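Local coordinates for protein CPI (Ascaris lumbricoides, PDB 4IT7) that probably inhibits papain-like cysteine proteases as a member of the cystatin family in a parasitic roundworm, at residues A21-A26 with Q40-V45; I94-K97 with F102-I105. All coordinates share one frame; numbering follows the deposited sequence.

How the contacts relate
Contact 1 (21-26 with 40-45) is partly buried close to the middle of the molecule and sets helix 17-33 against strand 38-51; contact 2 (94-97 with 102-105) is a surface contact between strands 88-97 and 102-112, neighbours in the same antiparallel sheet. The first holds by a few methyl groups, without a hydrogen bond across it; the second is stitched by backbone bonds and carries rings and charges. Helix 17-33 joins them: from a different side of the helix than Ala23, Leu22 and Lys25 reach the hairpin, where Leu22 CD2 packs on Ile94 CD1 at 3.4 Å and Lys25 NZ forms a salt bridge with Glu103 OE1 at 2.9 Å.

Contact 1: residues A21-A26 with Q40-V45; sequences ALAGKA and QTIVKV
The methyl group of Ala23 meets Ile42 and Val45 where helix 17-33 lies against strand 38-51, the helix-on-sheet packing of the cystatin fold, in which an antiparallel sheet wraps round one long helix. The tight part is small, and its side-chain contacts are wholly apolar. Ala23 CB points toward the strand and has Val45 CG2 at 3.8 Å and Ile42 CD1 at 4.1 Å, approached from directions nearly at right angles; Val45 CG2 and Ile42 CD1 stay 5.6 Å apart, so the alanine methyl links two branches that do not touch each other. Val45 offers the branch beside its backbone N, since CG1 is the one anti to that nitrogen (chi1 -169°). Ile42 instead extends its longer arm: CG1 is anti to the carbonyl carbon (chi1 -70°), which, with a stretched chi2 (149°), brings CD1 to the helix. Leu62 of strand 56-70 also packs on Ala23, while Leu27 on the helix touches Ile42 and Gln20 touches Val45.

Toward Gly24 the packing is looser. This residue and Ile42 are both partly exposed, and the glycine meets the strand through its backbone alone. Between Ile42 and Val45 the strand swings outward: Val43 and Lys44 are together paired with Leu63 of strand 56-70, a classic beta bulge, and their side chains are exposed to solvent. Because the bulge inserts one residue, Ile42 before it and Val45 after it both point toward the helix. No hydrogen bond crosses the contact. Its closest approach is to a polar atom: Ile42 CD1 reaches past the Ala23 methyl to the helix backbone, 3.6 Å from Ala23 O and 4.2 Å from Gly24 N.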
loop_
_atom_site.group_PDB
_atom_site.type_symbol
_atom_site.label_atom_id
_atom_site.label_comp_id
_atom_site.label_asym_id
_atom_site.label_seq_id
_atom_site.Cartn_x
_atom_site.Cartn_y
_atom_site.Cartn_z
ATOM N N ALA A 21 0.731 6.510 6.756
ATOM C CA ALA A 21 -0.215 7.281 5.909
ATOM C C ALA A 21 -0.087 6.861 4.471
ATOM O O ALA A 21 -1.086 6.511 3.833
ATOM C CB ALA A 21 0.061 8.775 6.025
ATOM N N LEU A 22 1.143 6.849 3.961
ATOM C CA LEU A 22 1.330 6.436 2.588
ATOM C C LEU A 22 0.878 4.983 2.300
ATOM O O LEU A 22 0.248 4.741 1.248
ATOM C CB LEU A 22 2.777 6.618 2.126
ATOM C CG LEU A 22 3.409 7.995 1.896
ATOM C CD1 LEU A 22 4.782 7.785 1.282
ATOM C CD2 LEU A 22 2.576 9.012 1.116
ATOM N N ALA A 23 1.204 4.032 3.201
ATOM C CA ALA A 23 0.761 2.612 3.044
ATOM C C ALA A 23 -0.787 2.570 2.969
ATOM O O ALA A 23 -1.344 1.878 2.153
ATOM C CB ALA A 23 1.293 1.727 4.173
ATOM N N GLY A 24 -1.441 3.373 3.799
ATOM C CA GLY A 24 -2.875 3.424 3.871
ATOM C C GLY A 24 -3.428 3.818 2.529
ATOM O O GLY A 24 -4.399 3.247 2.063
ATOM N N LYS A 25 -2.787 4.795 1.907
ATOM C CA LYS A 25 -3.262 5.313 0.645
ATOM C C LYS A 25 -2.975 4.300 -0.424
ATOM O O LYS A 25 -3.795 4.149 -1.359
ATOM C CB LYS A 25 -2.651 6.679 0.295
ATOM C CG LYS A 25 -3.247 7.869 1.049
ATOM C CD LYS A 25 -2.672 9.236 0.589
ATOM C CE LYS A 25 -1.341 9.548 1.267
ATOM N NZ LYS A 25 -0.685 10.866 0.894
ATOM N N ALA A 26 -1.845 3.594 -0.317
ATOM C CA ALA A 26 -1.509 2.602 -1.340
ATOM C C ALA A 26 -2.524 1.417 -1.269
ATOM O O ALA A 26 -2.915 0.857 -2.309
ATOM C CB ALA A 26 -0.083 2.099 -1.172
ATOM N N GLN A 40 -9.019 -5.876 0.667
ATOM C CA GLN A 40 -7.794 -6.395 1.249
ATOM C C GLN A 40 -7.400 -5.450 2.388
ATOM O O GLN A 40 -7.820 -4.295 2.432
ATOM C CB GLN A 40 -6.672 -6.477 0.205
ATOM C CG GLN A 40 -6.979 -7.246 -1.082
ATOM C CD GLN A 40 -7.500 -8.643 -0.791
ATOM O OE1 GLN A 40 -6.744 -9.538 -0.388
ATOM N NE2 GLN A 40 -8.813 -8.834 -0.975
ATOM N N THR A 41 -6.595 -5.951 3.327
ATOM C CA THR A 41 -6.157 -5.136 4.412
ATOM C C THR A 41 -4.664 -5.329 4.526
ATOM O O THR A 41 -4.110 -6.311 3.987
ATOM C CB THR A 41 -6.887 -5.455 5.726
ATOM O OG1 THR A 41 -6.542 -4.463 6.690
ATOM C CG2 THR A 41 -6.498 -6.819 6.300
ATOM N N ILE A 42 -4.008 -4.365 5.157
ATOM C CA ILE A 42 -2.567 -4.455 5.347
ATOM C C ILE A 42 -2.373 -5.312 6.595
ATOM O O ILE A 42 -2.924 -5.033 7.647
ATOM C CB ILE A 42 -1.888 -3.077 5.519
ATOM C CG1 ILE A 42 -1.872 -2.253 4.217
ATOM C CG2 ILE A 42 -0.428 -3.211 5.954
ATOM C CD1 ILE A 42 -1.944 -0.756 4.563
ATOM N N VAL A 43 -1.600 -6.370 6.454
ATOM C CA VAL A 43 -1.065 -7.072 7.625
ATOM C C VAL A 43 0.129 -6.295 8.207
ATOM O O VAL A 43 0.124 -5.859 9.379
ATOM C CB VAL A 43 -0.697 -8.513 7.218
ATOM C CG1 VAL A 43 -0.061 -9.272 8.388
ATOM C CG2 VAL A 43 -1.970 -9.205 6.755
ATOM N N LYS A 44 1.134 -6.060 7.362
ATOM C CA LYS A 44 2.230 -5.209 7.783
ATOM C C LYS A 44 2.960 -4.535 6.620
ATOM O O LYS A 44 3.039 -5.056 5.476
ATOM C CB LYS A 44 3.239 -6.006 8.628
ATOM C CG LYS A 44 4.002 -7.090 7.862
ATOM C CD LYS A 44 5.220 -7.564 8.646
ATOM C CE LYS A 44 4.912 -7.627 10.141
ATOM N NZ LYS A 44 5.869 -8.511 10.853
ATOM N N VAL A 45 3.559 -3.401 6.953
ATOM C CA VAL A 45 4.480 -2.812 6.041
ATOM C C VAL A 45 5.793 -3.590 6.187
ATOM O O VAL A 45 6.479 -3.420 7.153
ATOM C CB VAL A 45 4.646 -1.286 6.276
ATOM C CG1 VAL A 45 5.411 -0.687 5.124
ATOM C CG2 VAL A 45 3.294 -0.576 6.430
#

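Contact 2: residues I94-K97 with F102-I105; sequences IWEK and FEEI
Phe102, Lys97 and Trp95 close round one another on one face of the sheet, Phe102 CE2 and Lys97 CE both over the same face of the indole. The Phe102 edge is turned to the face of the Trp95 six-membered ring in a T-shaped pair, planes at 78° and centroids 5.4 Å apart. Lys97, bent at chi3 (-70°), folds back over a face of the phenyl ring: CE makes a CH-pi contact 3.5 Å from the ring centroid, and NZ a cation-pi contact 4.1 Å from it. Glu104 OE2 reaches the edge of the indole in its plane, 3.7 Å from Trp95 CE3, while Trp95 NE1 bonds to Ala54 O. On the other face Ile94 CD1 lies against Glu103 CG at 3.5 Å and against Ile105. The carboxylates of Glu96 and Glu103 come within 4.4 Å (OE1 to OE2), a like-charge approach probably offset by salt bridges to Lys18 and Lys25. Two hydrogen-bonded pairs, Trp95 with Glu104 and Lys97 with Phe102, fix the register. This is a regular antiparallel beta hairpin, whose loop in type 2 cystatins, and probably here, carries the Pro-Trp pair of the protease-binding edge.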
loop_
_atom_site.group_PDB
_atom_site.type_symbol
_atom_site.label_atom_id
_atom_site.label_comp_id
_atom_site.label_asym_id
_atom_site.label_seq_id
_atom_site.Cartn_x
_atom_site.Cartn_y
_atom_site.Cartn_z
ATOM N N ILE A 94 5.416 5.388 -4.515
ATOM C CA ILE A 94 4.756 6.641 -4.419
ATOM C C ILE A 94 5.707 7.806 -4.699
ATOM O O ILE A 94 6.805 7.902 -4.118
ATOM C CB ILE A 94 3.909 6.810 -3.159
ATOM C CG1 ILE A 94 4.189 8.157 -2.589
ATOM C CG2 ILE A 94 4.025 5.631 -2.179
ATOM C CD1 ILE A 94 2.902 8.881 -2.279
ATOM N N TRP A 95 5.275 8.656 -5.635
ATOM C CA TRP A 95 6.093 9.711 -6.194
ATOM C C TRP A 95 5.481 11.047 -5.908
ATOM O O TRP A 95 4.336 11.315 -6.307
ATOM C CB TRP A 95 6.260 9.497 -7.692
ATOM C CG TRP A 95 7.296 10.393 -8.287
ATOM C CD1 TRP A 95 8.333 11.042 -7.622
ATOM C CD2 TRP A 95 7.452 10.754 -9.693
ATOM N NE1 TRP A 95 9.095 11.751 -8.499
ATOM C CE2 TRP A 95 8.608 11.638 -9.760
ATOM C CE3 TRP A 95 6.759 10.450 -10.877
ATOM C CZ2 TRP A 95 9.051 12.184 -10.970
ATOM C CZ3 TRP A 95 7.220 11.000 -12.085
ATOM C CH2 TRP A 95 8.338 11.840 -12.131
ATOM N N GLU A 96 6.226 11.877 -5.179
ATOM C CA GLU A 96 5.751 13.207 -4.804
ATOM C C GLU A 96 6.569 14.369 -5.338
ATOM O O GLU A 96 7.799 14.410 -5.208
ATOM C CB GLU A 96 5.607 13.361 -3.308
ATOM C CG GLU A 96 5.137 12.146 -2.593
ATOM C CD GLU A 96 5.510 12.218 -1.137
ATOM O OE1 GLU A 96 4.948 13.064 -0.455
ATOM O OE2 GLU A 96 6.375 11.447 -0.679
ATOM N N LYS A 97 5.855 15.325 -5.928
ATOM C CA LYS A 97 6.461 16.553 -6.441
ATOM C C LYS A 97 5.643 17.717 -5.969
ATOM O O LYS A 97 4.746 18.168 -6.700
ATOM C CB LYS A 97 6.511 16.509 -7.969
ATOM C CG LYS A 97 7.522 15.514 -8.467
ATOM C CD LYS A 97 7.619 15.540 -9.975
ATOM C CE LYS A 97 6.361 14.967 -10.589
ATOM N NZ LYS A 97 6.587 14.668 -12.036
ATOM N N PHE A 102 1.837 17.367 -6.832
ATOM C CA PHE A 102 1.684 16.091 -7.499
ATOM C C PHE A 102 2.002 14.902 -6.546
ATOM O O PHE A 102 3.067 14.848 -5.864
ATOM C CB PHE A 102 2.579 16.171 -8.741
ATOM C CG PHE A 102 2.838 14.864 -9.460
ATOM C CD1 PHE A 102 2.348 14.668 -10.753
ATOM C CD2 PHE A 102 3.642 13.850 -8.882
ATOM C CE1 PHE A 102 2.610 13.489 -11.466
ATOM C CE2 PHE A 102 3.885 12.683 -9.573
ATOM C CZ PHE A 102 3.388 12.504 -10.881
ATOM N N GLU A 103 1.058 13.971 -6.431
ATOM C CA GLU A 103 1.345 12.736 -5.707
ATOM C C GLU A 103 0.778 11.612 -6.505
ATOM O O GLU A 103 -0.432 11.503 -6.623
ATOM C CB GLU A 103 0.788 12.755 -4.298
ATOM C CG GLU A 103 0.810 11.411 -3.604
ATOM C CD GLU A 103 0.169 11.463 -2.228
ATOM O OE1 GLU A 103 -0.883 10.840 -2.017
ATOM O OE2 GLU A 103 0.697 12.162 -1.347
ATOM N N GLU A 104 1.659 10.796 -7.067
ATOM C CA GLU A 104 1.288 9.672 -7.881
ATOM C C GLU A 104 1.651 8.322 -7.198
ATOM O O GLU A 104 2.837 8.035 -6.922
ATOM C CB GLU A 104 1.977 9.790 -9.229
ATOM C CG GLU A 104 2.030 8.501 -10.044
ATOM C CD GLU A 104 2.746 8.656 -11.388
ATOM O OE1 GLU A 104 2.153 9.271 -12.299
ATOM O OE2 GLU A 104 3.897 8.166 -11.556
ATOM N N ILE A 105 0.623 7.510 -6.922
ATOM C CA ILE A 105 0.813 6.159 -6.336
ATOM C C ILE A 105 0.705 5.070 -7.424
ATOM O O ILE A 105 -0.340 4.923 -8.033
ATOM C CB ILE A 105 -0.194 5.913 -5.194
ATOM C CG1 ILE A 105 0.111 6.850 -4.051
ATOM C CG2 ILE A 105 -0.104 4.477 -4.678
ATOM C CD1 ILE A 105 -1.012 6.966 -3.052
#